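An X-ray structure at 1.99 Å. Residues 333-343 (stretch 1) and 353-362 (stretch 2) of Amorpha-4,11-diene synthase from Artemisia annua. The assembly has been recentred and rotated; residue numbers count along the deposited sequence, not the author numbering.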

# COMPACT_ATOMS: atom_id res chain seq x y z
N GLU A 333 15.74 -6.13 26.95
CA GLU A 333 16.36 -7.43 27.23
C GLU A 333 15.29 -8.52 27.30
O GLU A 333 15.52 -9.65 26.84
N ALA A 334 14.14 -8.18 27.86
CA ALA A 334 13.00 -9.10 27.88
C ALA A 334 12.59 -9.48 26.45
O ALA A 334 12.20 -10.62 26.18
N ILE A 335 12.65 -8.52 25.53
CA ILE A 335 12.32 -8.82 24.14
C ILE A 335 13.39 -9.72 23.53
O ILE A 335 13.07 -10.68 22.82
N GLU A 336 14.66 -9.44 23.85
CA GLU A 336 15.77 -10.29 23.42
C GLU A 336 15.61 -11.71 23.95
O GLU A 336 15.91 -12.68 23.25
N ARG A 337 15.13 -11.82 25.18
CA ARG A 337 14.93 -13.11 25.83
C ARG A 337 13.79 -13.89 25.19
O ARG A 337 13.87 -15.11 25.05
N TRP A 338 12.72 -13.18 24.81
CA TRP A 338 11.60 -13.77 24.07
C TRP A 338 11.09 -15.01 24.78
O TRP A 338 11.17 -16.12 24.24
N SER A 339 10.59 -14.83 26.00
CA SER A 339 10.02 -15.94 26.76
C SER A 339 9.15 -15.41 27.89
O SER A 339 9.53 -14.45 28.58
N ILE A 340 8.01 -16.04 28.09
CA ILE A 340 7.08 -15.62 29.13
C ILE A 340 7.68 -15.80 30.52
O ILE A 340 7.24 -15.15 31.48
N THR A 341 8.69 -16.65 30.63
CA THR A 341 9.30 -16.94 31.93
C THR A 341 10.00 -15.73 32.54
O THR A 341 10.19 -15.67 33.75
N CYS A 342 10.41 -14.78 31.71
CA CYS A 342 11.05 -13.58 32.25
C CYS A 342 10.04 -12.45 32.55
O CYS A 342 10.42 -11.28 32.64
N LEU A 343 8.77 -12.82 32.72
CA LEU A 343 7.71 -11.86 33.03
C LEU A 343 7.99 -11.17 34.37
O LEU A 343 7.61 -10.02 34.60
N ILE A 353 1.51 -5.87 28.18
CA ILE A 353 1.90 -5.72 26.79
C ILE A 353 2.87 -6.85 26.42
O ILE A 353 2.85 -7.36 25.31
N TYR A 354 3.72 -7.23 27.37
CA TYR A 354 4.64 -8.33 27.12
C TYR A 354 3.85 -9.60 26.91
O TYR A 354 4.16 -10.39 26.02
N LYS A 355 2.82 -9.78 27.74
CA LYS A 355 1.92 -10.94 27.63
C LYS A 355 1.16 -10.99 26.30
O LYS A 355 1.10 -12.04 25.65
N LEU A 356 0.57 -9.86 25.90
CA LEU A 356 -0.13 -9.80 24.62
C LEU A 356 0.83 -10.11 23.48
O LEU A 356 0.49 -10.86 22.55
N PHE A 357 2.01 -9.51 23.55
CA PHE A 357 3.05 -9.72 22.54
C PHE A 357 3.47 -11.19 22.47
O PHE A 357 3.50 -11.78 21.39
N MET A 358 3.79 -11.79 23.61
CA MET A 358 4.27 -13.16 23.63
C MET A 358 3.20 -14.14 23.16
O MET A 358 3.49 -15.06 22.41
N ASP A 359 1.95 -13.92 23.60
CA ASP A 359 0.82 -14.76 23.19
C ASP A 359 0.59 -14.66 21.69
O ASP A 359 0.23 -15.63 21.03
N THR A 360 0.75 -13.45 21.16
CA THR A 360 0.49 -13.24 19.74
C THR A 360 1.55 -13.93 18.88
O THR A 360 1.23 -14.66 17.92
N TYR A 361 2.82 -13.73 19.22
CA TYR A 361 3.88 -14.39 18.46
C TYR A 361 3.94 -15.89 18.69
O TYR A 361 4.25 -16.64 17.77
N THR A 362 3.65 -16.33 19.91
CA THR A 362 3.68 -17.76 20.20
C THR A 362 2.61 -18.51 19.40
O THR A 362 2.84 -19.62 18.93

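The contact turns on the end of helix 333-337, which runs at 20° to helix 353-362 with axes 11.9 Å apart at their closest. Trp338 is the first residue to leave helical geometry, with positive phi (51°), and the chain then passes through a loop into a 3-10 segment. Between them the stretches bury 569 Å².

Tyr354 supplies the polar link. Its CA-to-CB bond points toward stretch 1, and chi1 near t (-166°) brings the hydroxyl to the C-terminal end of helix 333-337, where Tyr354 OH lies 2.6 Å from Ala334 O. There the hydroxyl acts both ways: OH donates to Ala334 O, and Ser339 N donates to Tyr354 OH at 3.2 Å with an N-H...acceptor angle of 161°. Ala334 O also accepts from Trp338 N (2.9 Å), so this carbonyl serves two donors, one from its own stretch, just past the helix end, and one from the partner helix. The hydroxyl thus satisfies the amide of Ser339, the second residue past the helix. Cys342 SG lies 3.4 Å from Tyr354 OH and 4.8 Å from the ring centroid, obliquely placed. Around the same ring, Ala334 CB meets CE1 of Tyr354 at 3.7 Å, Ile335 CD1 reaches that CE1 at 4.0 Å, and Leu343 CD2 approaches Tyr354 CD2 at 3.8 Å.

The second cluster is aromatic. The CA-to-CB bond of Trp338 points away from stretch 2, yet chi1 t (-157°) and chi2 of -78° bring the indole back to it. Met358, m at chi1 and chi2, sets CE 3.8 Å from the centroid of the Trp338 five-membered ring, 12° off the normal, which places the methyl over the face. Phe357 (chi1 t) turns its edge to the Trp338 face, planes at 70°, with Trp338 CH2 and Phe357 CZ 3.6 Å apart. Trp338 in turn points its edge at the face of Tyr361 (chi1 m), planes at 68°. Ile335, m at both chi angles, places CD1 3.9 Å from the Phe357 ring centroid, 19° off the normal, a CH-pi contact.

Ile340 (chi1 t, chi2 p) covers the exposed margin, its CD1 lying 4.1 Å from Met358 CB and 4.1 Å from Lys355 CD. Lys355 spends its charge within its own helix: NZ donates to Asp359 OD1 at 2.7 Å in a salt bridge, with a weak second bond from NZ to Asp359 OD2 at 3.2 Å. In stretch 1, Ser339 OG and Thr341 OG1 are hydrogen-bonded at 3.1 Å. Thr360 OG1 donates to Leu356 O (2.6 Å) and Thr362 OG1 to Met358 O (2.7 Å), so both threonine hydroxyls are satisfied by helix carbonyls.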

# COMPACT_ATOMS: atom_id res chain seq x y z
CB GLU A 333 17.19 -7.39 28.52
CG GLU A 333 17.80 -8.73 28.91
CD GLU A 333 18.59 -9.38 27.77
OE1 GLU A 333 19.38 -8.67 27.11
OE2 GLU A 333 18.43 -10.60 27.55
CB ALA A 334 11.84 -8.49 28.62
CB ILE A 335 12.09 -7.54 23.30
CG1 ILE A 335 10.80 -6.85 23.75
CG2 ILE A 335 11.97 -7.88 21.80
CD1 ILE A 335 9.51 -7.60 23.34
CB GLU A 336 17.13 -9.74 23.89
CG GLU A 336 17.55 -8.41 23.26
CD GLU A 336 17.90 -8.52 21.78
OE1 GLU A 336 17.86 -9.63 21.21
OE2 GLU A 336 18.22 -7.46 21.18
CB ARG A 337 14.69 -12.92 27.33
CG ARG A 337 15.41 -13.93 28.21
CD ARG A 337 15.52 -13.43 29.64
NE ARG A 337 16.80 -12.78 29.91
CZ ARG A 337 17.85 -13.40 30.45
NH1 ARG A 337 17.76 -14.68 30.78
NH2 ARG A 337 18.98 -12.74 30.66
CB TRP A 338 12.03 -14.12 22.65
CG TRP A 338 10.90 -14.22 21.66
CD1 TRP A 338 10.04 -15.26 21.50
CD2 TRP A 338 10.53 -13.24 20.66
NE1 TRP A 338 9.15 -15.00 20.48
CE2 TRP A 338 9.43 -13.77 19.95
CE3 TRP A 338 11.03 -11.98 20.32
CZ2 TRP A 338 8.82 -13.07 18.90
CZ3 TRP A 338 10.42 -11.29 19.26
CH2 TRP A 338 9.32 -11.83 18.57
CB SER A 339 11.11 -16.83 27.36
OG SER A 339 10.54 -17.75 28.28
CB ILE A 340 5.73 -16.36 29.00
CG1 ILE A 340 4.63 -15.54 29.67
CG2 ILE A 340 5.82 -17.78 29.57
CD1 ILE A 340 4.51 -14.13 29.11
CB THR A 341 10.32 -18.09 31.85
OG1 THR A 341 11.52 -17.61 31.23
CG2 THR A 341 9.76 -19.26 31.05
CB CYS A 342 12.16 -13.08 31.32
SG CYS A 342 11.58 -12.24 29.84
CB LEU A 343 6.37 -12.58 33.10
CG LEU A 343 5.04 -11.88 32.83
CD1 LEU A 343 4.49 -11.25 34.08
CD2 LEU A 343 5.13 -10.85 31.69
CB ILE A 353 2.54 -4.34 26.52
CG1 ILE A 353 1.58 -3.21 26.92
CG2 ILE A 353 2.94 -4.20 25.05
CD1 ILE A 353 1.44 -2.92 28.44
CB TYR A 354 5.65 -8.50 28.26
CG TYR A 354 6.82 -9.39 27.88
CD1 TYR A 354 7.85 -8.91 27.07
CD2 TYR A 354 6.90 -10.71 28.32
CE1 TYR A 354 8.92 -9.72 26.72
CE2 TYR A 354 7.97 -11.53 27.98
CZ TYR A 354 8.97 -11.03 27.18
OH TYR A 354 10.03 -11.84 26.83
CB LYS A 355 0.92 -10.91 28.79
CG LYS A 355 -0.13 -12.02 28.75
CD LYS A 355 0.50 -13.41 28.91
CE LYS A 355 -0.59 -14.49 29.01
NZ LYS A 355 -0.12 -15.80 28.47
CB LEU A 356 -0.76 -8.42 24.39
CG LEU A 356 -1.66 -8.30 23.15
CD1 LEU A 356 -2.99 -9.01 23.40
CD2 LEU A 356 -1.89 -6.84 22.79
CB PHE A 357 4.25 -8.84 22.90
CG PHE A 357 5.44 -8.99 22.00
CD1 PHE A 357 5.66 -8.11 20.95
CD2 PHE A 357 6.39 -9.97 22.24
CE1 PHE A 357 6.78 -8.23 20.14
CE2 PHE A 357 7.51 -10.10 21.41
CZ PHE A 357 7.69 -9.23 20.37
CB MET A 358 4.80 -13.55 25.02
CG MET A 358 6.20 -13.02 25.31
SD MET A 358 7.45 -13.76 24.23
CE MET A 358 8.31 -12.33 23.65
CB ASP A 359 -0.48 -14.32 23.89
CG ASP A 359 -0.58 -14.80 25.33
OD1 ASP A 359 0.31 -15.55 25.80
OD2 ASP A 359 -1.57 -14.44 26.00
CB THR A 360 0.44 -11.72 19.42
OG1 THR A 360 -0.61 -11.10 20.18
CG2 THR A 360 0.20 -11.50 17.95
CB TYR A 361 5.24 -13.72 18.71
CG TYR A 361 5.43 -12.53 17.83
CD1 TYR A 361 5.82 -12.69 16.50
CD2 TYR A 361 5.16 -11.25 18.29
CE1 TYR A 361 5.97 -11.61 15.67
CE2 TYR A 361 5.31 -10.15 17.46
CZ TYR A 361 5.71 -10.33 16.16
OH TYR A 361 5.86 -9.24 15.32
CB THR A 362 3.53 -18.03 21.69
OG1 THR A 362 4.67 -17.50 22.37
CG2 THR A 362 3.43 -19.53 21.96